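Local coordinates for protein fatty Acyl-Adenylate Ligase (Escherichia coli, PDB 3PBK) that belongs to the AMP-binding enzymes of the ANL superfamily and carries 5'-O-[(S)-(dodecanoyloxy)(hydroxy)phosphoryl]adenosine in its pocket, at residues A[35-46]-A[246-257]. Numbering follows the deposited sequence.
Sequences GMNFYDRRCQLE and VDYLRTQDFAMR
The carboxylate of E46 meets the guanidinium of R250 end-on, NH1 bonding to OE1 at 2.7 Å and NH2 to OE2 at 3.2 Å on the syn side of each oxygen. E46 carries CG anti to its backbone N (chi1 -165°) and stays extended beyond, which sends the acid to the arginine beside Y39 and D40, where strand 35-39 ends. R250 NE lies 3.1 Å from D253 OD2, well out of the guanidinium plane, so charge alone joins them; one long, delocalised cation thus serves two acids.

Strands 35-39 and 246-248 are parallel neighbours in the mixed sheet of the AMP-binding domain, with strand 45-50 beyond 35-39 at one edge. Four backbone bonds join the pair, among them Y248 N to N37 O (2.9 Å). N37, with an amide able to donate, adds a weak bond from ND2 to V246 O, whereas D247 turns its acid to R219.

The face that carries M36, F38, V246 and Y248 is largely apolar: M36, present as selenomethionine, packs CG against V246 CG1 and the edge of the Y248 ring, 3.5 Å from CE1. The rings of F38 and Y248 lie obliquely, planes 37° apart, and Y248 OH is satisfied by F235 O. Beyond the strands, L249 CD2 rests on D40 O; aspartate suits this bend because D40 OD1 accepts from R42 N, making an Asx turn, and from Q44 N on the opposite face. The carboxylate of D253 lies against R41 CB, its charge perhaps attracting R41 without a salt bridge, and R41 CG sits over one face of the R257 guanidinium.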
ATOM      1  N   GLY A  35      -9.820  -9.524 -19.227  1.00 23.70           N
ATOM      2  CA  GLY A  35     -10.609  -8.577 -18.482  1.00 24.58           C
ATOM      3  C   GLY A  35     -10.526  -8.884 -17.009  1.00 24.25           C
ATOM      4  O   GLY A  35      -9.675  -9.661 -16.571  1.00 23.34           O
HETATM    5  N   MSE A  36     -11.425  -8.275 -16.251  1.00 24.75           N
HETATM    6  CA  MSE A  36     -11.469  -8.466 -14.818  1.00 24.46           C
HETATM    7  C   MSE A  36     -12.592  -9.397 -14.399  1.00 25.18           C
HETATM    8  O   MSE A  36     -13.629  -9.479 -15.050  1.00 25.81           O
HETATM    9  CB  MSE A  36     -11.645  -7.128 -14.131  1.00 24.55           C
HETATM   10  CG  MSE A  36     -10.409  -6.290 -14.158  1.00 24.83           C
HETATM   11 SE   MSE A  36     -10.883  -4.486 -14.653  1.00 39.71          SE
HETATM   12  CE  MSE A  36      -9.265  -3.541 -14.071  1.00 23.36           C
ATOM     13  N   ASN A  37     -12.367 -10.087 -13.289  1.00 24.63           N
ATOM     14  CA  ASN A  37     -13.355 -10.986 -12.734  1.00 25.04           C
ATOM     15  C   ASN A  37     -13.522 -10.780 -11.225  1.00 24.71           C
ATOM     16  O   ASN A  37     -12.598 -11.011 -10.448  1.00 23.92           O
ATOM     17  CB  ASN A  37     -12.981 -12.423 -13.078  1.00 24.27           C
ATOM     18  CG  ASN A  37     -12.671 -12.594 -14.558  1.00 26.22           C
ATOM     19  OD1 ASN A  37     -13.520 -13.038 -15.330  1.00 28.07           O
ATOM     20  ND2 ASN A  37     -11.461 -12.218 -14.963  1.00 24.76           N
ATOM     21  N   PHE A  38     -14.707 -10.326 -10.827  1.00 24.68           N
ATOM     22  CA  PHE A  38     -15.011 -10.073  -9.429  1.00 24.35           C
ATOM     23  C   PHE A  38     -15.658 -11.275  -8.761  1.00 25.86           C
ATOM     24  O   PHE A  38     -16.723 -11.729  -9.183  1.00 25.96           O
ATOM     25  CB  PHE A  38     -15.926  -8.871  -9.322  1.00 23.65           C
ATOM     26  CG  PHE A  38     -15.399  -7.666 -10.019  1.00 24.05           C
ATOM     27  CD1 PHE A  38     -14.659  -6.722  -9.327  1.00 23.09           C
ATOM     28  CD2 PHE A  38     -15.627  -7.479 -11.375  1.00 25.46           C
ATOM     29  CE1 PHE A  38     -14.167  -5.602  -9.962  1.00 23.15           C
ATOM     30  CE2 PHE A  38     -15.140  -6.357 -12.025  1.00 25.43           C
ATOM     31  CZ  PHE A  38     -14.406  -5.414 -11.315  1.00 24.98           C
ATOM     32  N   TYR A  39     -15.015 -11.775  -7.709  1.00 25.17           N
ATOM     33  CA  TYR A  39     -15.473 -12.977  -7.032  1.00 26.27           C
ATOM     34  C   TYR A  39     -16.031 -12.669  -5.655  1.00 28.60           C
ATOM     35  O   TYR A  39     -15.528 -11.780  -4.972  1.00 28.34           O
ATOM     36  CB  TYR A  39     -14.333 -13.981  -6.919  1.00 25.78           C
ATOM     37  CG  TYR A  39     -14.081 -14.758  -8.190  1.00 26.22           C
ATOM     38  CD1 TYR A  39     -13.295 -14.237  -9.201  1.00 24.98           C
ATOM     39  CD2 TYR A  39     -14.638 -16.013  -8.383  1.00 27.01           C
ATOM     40  CE1 TYR A  39     -13.062 -14.948 -10.367  1.00 24.95           C
ATOM     41  CE2 TYR A  39     -14.408 -16.732  -9.548  1.00 26.31           C
ATOM     42  CZ  TYR A  39     -13.617 -16.196 -10.535  1.00 24.69           C
ATOM     43  OH  TYR A  39     -13.390 -16.902 -11.700  1.00 23.69           O
ATOM     44  N   ASP A  40     -17.073 -13.400  -5.253  1.00 30.63           N
ATOM     45  CA  ASP A  40     -17.657 -13.244  -3.917  1.00 31.42           C
ATOM     46  C   ASP A  40     -16.824 -13.981  -2.859  1.00 31.41           C
ATOM     47  O   ASP A  40     -15.784 -14.546  -3.181  1.00 30.27           O
ATOM     48  CB  ASP A  40     -19.143 -13.657  -3.893  1.00 32.02           C
ATOM     49  CG  ASP A  40     -19.356 -15.181  -3.867  1.00 34.75           C
ATOM     50  OD1 ASP A  40     -18.391 -15.935  -3.602  1.00 34.33           O
ATOM     51  OD2 ASP A  40     -20.511 -15.627  -4.104  1.00 35.18           O
ATOM     52  N   ARG A  41     -17.272 -13.980  -1.608  1.00 32.26           N
ATOM     53  CA  ARG A  41     -16.461 -14.542  -0.527  1.00 32.94           C
ATOM     54  C   ARG A  41     -16.414 -16.076  -0.518  1.00 34.33           C
ATOM     55  O   ARG A  41     -15.771 -16.686   0.342  1.00 34.97           O
ATOM     56  CB  ARG A  41     -16.889 -13.996   0.840  1.00 34.22           C
ATOM     57  CG  ARG A  41     -18.218 -14.514   1.343  1.00 37.07           C
ATOM     58  CD  ARG A  41     -18.393 -14.201   2.824  1.00 38.99           C
ATOM     59  NE  ARG A  41     -19.795 -14.276   3.230  1.00 42.01           N
ATOM     60  CZ  ARG A  41     -20.698 -13.322   2.996  1.00 42.90           C
ATOM     61  NH1 ARG A  41     -20.352 -12.211   2.350  1.00 40.47           N
ATOM     62  NH2 ARG A  41     -21.953 -13.478   3.408  1.00 40.61           N
ATOM     63  N   ARG A  42     -17.088 -16.692  -1.481  1.00 34.16           N
ATOM     64  CA  ARG A  42     -17.002 -18.135  -1.670  1.00 33.63           C
ATOM     65  C   ARG A  42     -16.402 -18.473  -3.030  1.00 33.42           C
ATOM     66  O   ARG A  42     -16.751 -19.485  -3.641  1.00 33.52           O
ATOM     67  CB  ARG A  42     -18.376 -18.781  -1.527  1.00 32.92           C
ATOM     68  CG  ARG A  42     -18.856 -18.853  -0.100  1.00 34.35           C
ATOM     69  CD  ARG A  42     -19.969 -19.868   0.065  1.00 33.67           C
ATOM     70  NE  ARG A  42     -20.290 -20.074   1.474  1.00 35.14           N
ATOM     71  CZ  ARG A  42     -21.249 -19.423   2.127  1.00 35.92           C
ATOM     72  NH1 ARG A  42     -21.998 -18.525   1.494  1.00 34.56           N
ATOM     73  NH2 ARG A  42     -21.459 -19.671   3.414  1.00 34.52           N
ATOM     74  N   CYS A  43     -15.494 -17.618  -3.494  1.00 33.10           N
ATOM     75  CA  CYS A  43     -14.875 -17.766  -4.812  1.00 31.70           C
ATOM     76  C   CYS A  43     -15.868 -18.185  -5.874  1.00 32.08           C
ATOM     77  O   CYS A  43     -15.676 -19.198  -6.555  1.00 32.35           O
ATOM     78  CB  CYS A  43     -13.717 -18.747  -4.761  1.00 28.68           C
ATOM     79  SG  CYS A  43     -12.520 -18.226  -3.555  1.00 29.10           S
ATOM     80  N   GLN A  44     -16.932 -17.400  -5.996  1.00 30.94           N
ATOM     81  CA  GLN A  44     -17.924 -17.592  -7.035  1.00 30.84           C
ATOM     82  C   GLN A  44     -17.959 -16.338  -7.892  1.00 29.55           C
ATOM     83  O   GLN A  44     -18.047 -15.226  -7.363  1.00 28.73           O
ATOM     84  CB  GLN A  44     -19.292 -17.851  -6.410  1.00 32.19           C
ATOM     85  CG  GLN A  44     -19.391 -19.191  -5.715  1.00 33.26           C
ATOM     86  CD  GLN A  44     -19.085 -20.331  -6.661  1.00 35.67           C
ATOM     87  OE1 GLN A  44     -19.606 -20.375  -7.783  1.00 37.55           O
ATOM     88  NE2 GLN A  44     -18.223 -21.253  -6.226  1.00 35.45           N
ATOM     89  N   LEU A  45     -17.879 -16.513  -9.208  1.00 28.23           N
ATOM     90  CA  LEU A  45     -17.897 -15.375 -10.120  1.00 27.53           C
ATOM     91  C   LEU A  45     -19.184 -14.573  -9.945  1.00 28.67           C
ATOM     92  O   LEU A  45     -20.280 -15.089 -10.169  1.00 28.55           O
ATOM     93  CB  LEU A  45     -17.765 -15.830 -11.568  1.00 26.48           C
ATOM     94  CG  LEU A  45     -17.057 -14.869 -12.529  1.00 25.96           C
ATOM     95  CD1 LEU A  45     -17.639 -15.020 -13.921  1.00 25.92           C
ATOM     96  CD2 LEU A  45     -17.132 -13.419 -12.064  1.00 26.02           C
ATOM     97  N   GLU A  46     -19.029 -13.306  -9.565  1.00 28.12           N
ATOM     98  CA  GLU A  46     -20.134 -12.446  -9.165  1.00 27.33           C
ATOM     99  C   GLU A  46     -20.417 -11.392 -10.228  1.00 28.27           C
ATOM    100  O   GLU A  46     -21.521 -10.861 -10.314  1.00 28.52           O
ATOM    101  CB  GLU A  46     -19.756 -11.763  -7.862  1.00 27.72           C
ATOM    102  CG  GLU A  46     -20.884 -11.109  -7.114  1.00 29.50           C
ATOM    103  CD  GLU A  46     -20.389 -10.531  -5.803  1.00 32.65           C
ATOM    104  OE1 GLU A  46     -19.156 -10.592  -5.582  1.00 32.07           O
ATOM    105  OE2 GLU A  46     -21.207 -10.027  -4.996  1.00 33.50           O
ATOM    106  N   VAL A 246      -7.293 -10.422 -14.480  1.00 21.34           N
ATOM    107  CA  VAL A 246      -7.114 -10.382 -13.036  1.00 20.55           C
ATOM    108  C   VAL A 246      -8.395 -10.800 -12.320  1.00 21.40           C
ATOM    109  O   VAL A 246      -9.491 -10.586 -12.829  1.00 22.15           O
ATOM    110  CB  VAL A 246      -6.692  -8.980 -12.571  1.00 20.56           C
ATOM    111  CG1 VAL A 246      -7.832  -8.004 -12.735  1.00 20.57           C
ATOM    112  CG2 VAL A 246      -6.224  -9.013 -11.132  1.00 20.33           C
ATOM    113  N   ASP A 247      -8.250 -11.412 -11.145  1.00 21.67           N
ATOM    114  CA  ASP A 247      -9.390 -11.801 -10.312  1.00 21.64           C
ATOM    115  C   ASP A 247      -9.336 -11.100  -8.967  1.00 20.91           C
ATOM    116  O   ASP A 247      -8.312 -11.146  -8.286  1.00 20.53           O
ATOM    117  CB  ASP A 247      -9.372 -13.300 -10.053  1.00 21.80           C
ATOM    118  CG  ASP A 247      -9.053 -14.096 -11.281  1.00 22.83           C
ATOM    119  OD1 ASP A 247      -9.395 -13.630 -12.384  1.00 23.24           O
ATOM    120  OD2 ASP A 247      -8.458 -15.185 -11.147  1.00 23.80           O
ATOM    121  N   TYR A 248     -10.441 -10.485  -8.565  1.00 21.28           N
ATOM    122  CA  TYR A 248     -10.481  -9.766  -7.297  1.00 21.12           C
ATOM    123  C   TYR A 248     -11.304 -10.449  -6.230  1.00 22.22           C
ATOM    124  O   TYR A 248     -12.327 -11.063  -6.522  1.00 23.41           O
ATOM    125  CB  TYR A 248     -11.084  -8.390  -7.490  1.00 21.01           C
ATOM    126  CG  TYR A 248     -10.386  -7.565  -8.518  1.00 20.96           C
ATOM    127  CD1 TYR A 248     -11.018  -7.226  -9.701  1.00 22.17           C
ATOM    128  CD2 TYR A 248      -9.099  -7.123  -8.307  1.00 20.34           C
ATOM    129  CE1 TYR A 248     -10.378  -6.466 -10.653  1.00 22.43           C
ATOM    130  CE2 TYR A 248      -8.452  -6.362  -9.244  1.00 20.92           C
ATOM    131  CZ  TYR A 248      -9.091  -6.032 -10.418  1.00 21.86           C
ATOM    132  OH  TYR A 248      -8.439  -5.267 -11.361  1.00 21.74           O
ATOM    133  N   LEU A 249     -10.849 -10.319  -4.987  1.00 22.42           N
ATOM    134  CA  LEU A 249     -11.702 -10.508  -3.820  1.00 22.98           C
ATOM    135  C   LEU A 249     -11.955  -9.138  -3.199  1.00 23.46           C
ATOM    136  O   LEU A 249     -11.213  -8.175  -3.446  1.00 22.85           O
ATOM    137  CB  LEU A 249     -11.038 -11.430  -2.797  1.00 23.10           C
ATOM    138  CG  LEU A 249     -11.055 -12.938  -3.079  1.00 23.97           C
ATOM    139  CD1 LEU A 249     -10.279 -13.702  -2.022  1.00 23.64           C
ATOM    140  CD2 LEU A 249     -12.474 -13.453  -3.150  1.00 24.26           C
ATOM    141  N   ARG A 250     -13.010  -9.023  -2.406  1.00 24.66           N
ATOM    142  CA  ARG A 250     -13.195  -7.790  -1.657  1.00 25.51           C
ATOM    143  C   ARG A 250     -12.245  -7.834  -0.470  1.00 25.32           C
ATOM    144  O   ARG A 250     -11.922  -8.910   0.034  1.00 25.01           O
ATOM    145  CB  ARG A 250     -14.649  -7.626  -1.216  1.00 27.22           C
ATOM    146  CG  ARG A 250     -15.618  -7.488  -2.378  1.00 26.99           C
ATOM    147  CD  ARG A 250     -16.999  -7.076  -1.903  1.00 29.54           C
ATOM    148  NE  ARG A 250     -17.909  -8.206  -1.738  1.00 32.28           N
ATOM    149  CZ  ARG A 250     -18.431  -8.906  -2.746  1.00 33.00           C
ATOM    150  NH1 ARG A 250     -18.106  -8.606  -4.000  1.00 31.76           N
ATOM    151  NH2 ARG A 250     -19.265  -9.919  -2.501  1.00 33.09           N
ATOM    152  N   THR A 251     -11.764  -6.678  -0.041  1.00 25.12           N
ATOM    153  CA  THR A 251     -10.751  -6.661   1.001  1.00 24.37           C
ATOM    154  C   THR A 251     -11.308  -7.204   2.300  1.00 25.44           C
ATOM    155  O   THR A 251     -10.630  -7.936   3.011  1.00 24.95           O
ATOM    156  CB  THR A 251     -10.211  -5.259   1.240  1.00 24.07           C
ATOM    157  OG1 THR A 251      -9.651  -4.757   0.023  1.00 23.46           O
ATOM    158  CG2 THR A 251      -9.136  -5.298   2.298  1.00 24.30           C
ATOM    159  N   GLN A 252     -12.551  -6.844   2.603  1.00 26.58           N
ATOM    160  CA  GLN A 252     -13.214  -7.303   3.823  1.00 27.46           C
ATOM    161  C   GLN A 252     -13.446  -8.815   3.807  1.00 27.79           C
ATOM    162  O   GLN A 252     -13.301  -9.479   4.834  1.00 28.36           O
ATOM    163  CB  GLN A 252     -14.523  -6.536   4.067  1.00 27.47           C
ATOM    164  CG  GLN A 252     -15.364  -6.282   2.803  1.00 30.29           C
ATOM    165  CD  GLN A 252     -14.960  -5.014   1.995  1.00 30.59           C
ATOM    166  OE1 GLN A 252     -13.767  -4.727   1.770  1.00 27.66           O
ATOM    167  NE2 GLN A 252     -15.978  -4.266   1.540  1.00 29.80           N
ATOM    168  N   ASP A 253     -13.784  -9.356   2.641  1.00 26.88           N
ATOM    169  CA  ASP A 253     -14.011 -10.791   2.496  1.00 27.08           C
ATOM    170  C   ASP A 253     -12.753 -11.601   2.767  1.00 26.93           C
ATOM    171  O   ASP A 253     -12.812 -12.663   3.383  1.00 27.86           O
ATOM    172  CB  ASP A 253     -14.539 -11.123   1.105  1.00 27.66           C
ATOM    173  CG  ASP A 253     -15.963 -10.664   0.897  1.00 29.27           C
ATOM    174  OD1 ASP A 253     -16.701 -10.520   1.899  1.00 30.52           O
ATOM    175  OD2 ASP A 253     -16.342 -10.460  -0.277  1.00 28.96           O
ATOM    176  N   PHE A 254     -11.615 -11.112   2.290  1.00 26.07           N
ATOM    177  CA  PHE A 254     -10.343 -11.735   2.625  1.00 25.76           C
ATOM    178  C   PHE A 254     -10.092 -11.662   4.129  1.00 26.67           C
ATOM    179  O   PHE A 254      -9.756 -12.663   4.757  1.00 27.33           O
ATOM    180  CB  PHE A 254      -9.186 -11.083   1.864  1.00 23.94           C
ATOM    181  CG  PHE A 254      -7.838 -11.337   2.477  1.00 22.38           C
ATOM    182  CD1 PHE A 254      -7.161 -12.521   2.230  1.00 22.23           C
ATOM    183  CD2 PHE A 254      -7.249 -10.394   3.306  1.00 21.95           C
ATOM    184  CE1 PHE A 254      -5.919 -12.766   2.798  1.00 22.03           C
ATOM    185  CE2 PHE A 254      -6.007 -10.626   3.879  1.00 21.91           C
ATOM    186  CZ  PHE A 254      -5.336 -11.816   3.622  1.00 21.86           C
ATOM    187  N   ALA A 255     -10.263 -10.476   4.704  1.00 26.92           N
ATOM    188  CA  ALA A 255     -10.030 -10.272   6.134  1.00 28.13           C
ATOM    189  C   ALA A 255     -10.741 -11.317   6.983  1.00 30.22           C
ATOM    190  O   ALA A 255     -10.227 -11.749   8.015  1.00 30.96           O
ATOM    191  CB  ALA A 255     -10.473  -8.885   6.548  1.00 29.30           C
HETATM  192  N   MSE A 256     -11.931 -11.712   6.542  1.00 30.97           N
HETATM  193  CA  MSE A 256     -12.764 -12.648   7.288  1.00 32.00           C
HETATM  194  C   MSE A 256     -12.423 -14.109   6.958  1.00 31.75           C
HETATM  195  O   MSE A 256     -12.403 -14.960   7.847  1.00 32.28           O
HETATM  196  CB  MSE A 256     -14.258 -12.327   7.081  1.00 32.93           C
HETATM  197  CG  MSE A 256     -14.909 -11.478   8.212  1.00 37.70           C
HETATM  198 SE   MSE A 256     -13.834 -10.038   9.115  1.00 75.31          SE
HETATM  199  CE  MSE A 256     -14.491  -8.432   8.173  1.00 42.99           C
ATOM    200  N   ARG A 257     -12.137 -14.395   5.692  1.00 29.47           N
ATOM    201  CA  ARG A 257     -11.647 -15.718   5.322  1.00 29.74           C
ATOM    202  C   ARG A 257     -10.362 -15.651   4.478  1.00 29.49           C
ATOM    203  O   ARG A 257     -10.396 -15.853   3.253  1.00 28.14           O
ATOM    204  CB  ARG A 257     -12.722 -16.514   4.585  1.00 31.74           C
ATOM    205  CG  ARG A 257     -14.086 -16.540   5.259  1.00 34.33           C
ATOM    206  CD  ARG A 257     -15.056 -17.388   4.423  1.00 38.90           C
ATOM    207  NE  ARG A 257     -16.457 -16.986   4.558  1.00 42.31           N
ATOM    208  CZ  ARG A 257     -17.481 -17.684   4.069  1.00 43.48           C
ATOM    209  NH1 ARG A 257     -17.253 -18.822   3.415  1.00 42.14           N
ATOM    210  NH2 ARG A 257     -18.730 -17.248   4.236  1.00 41.31           N
TER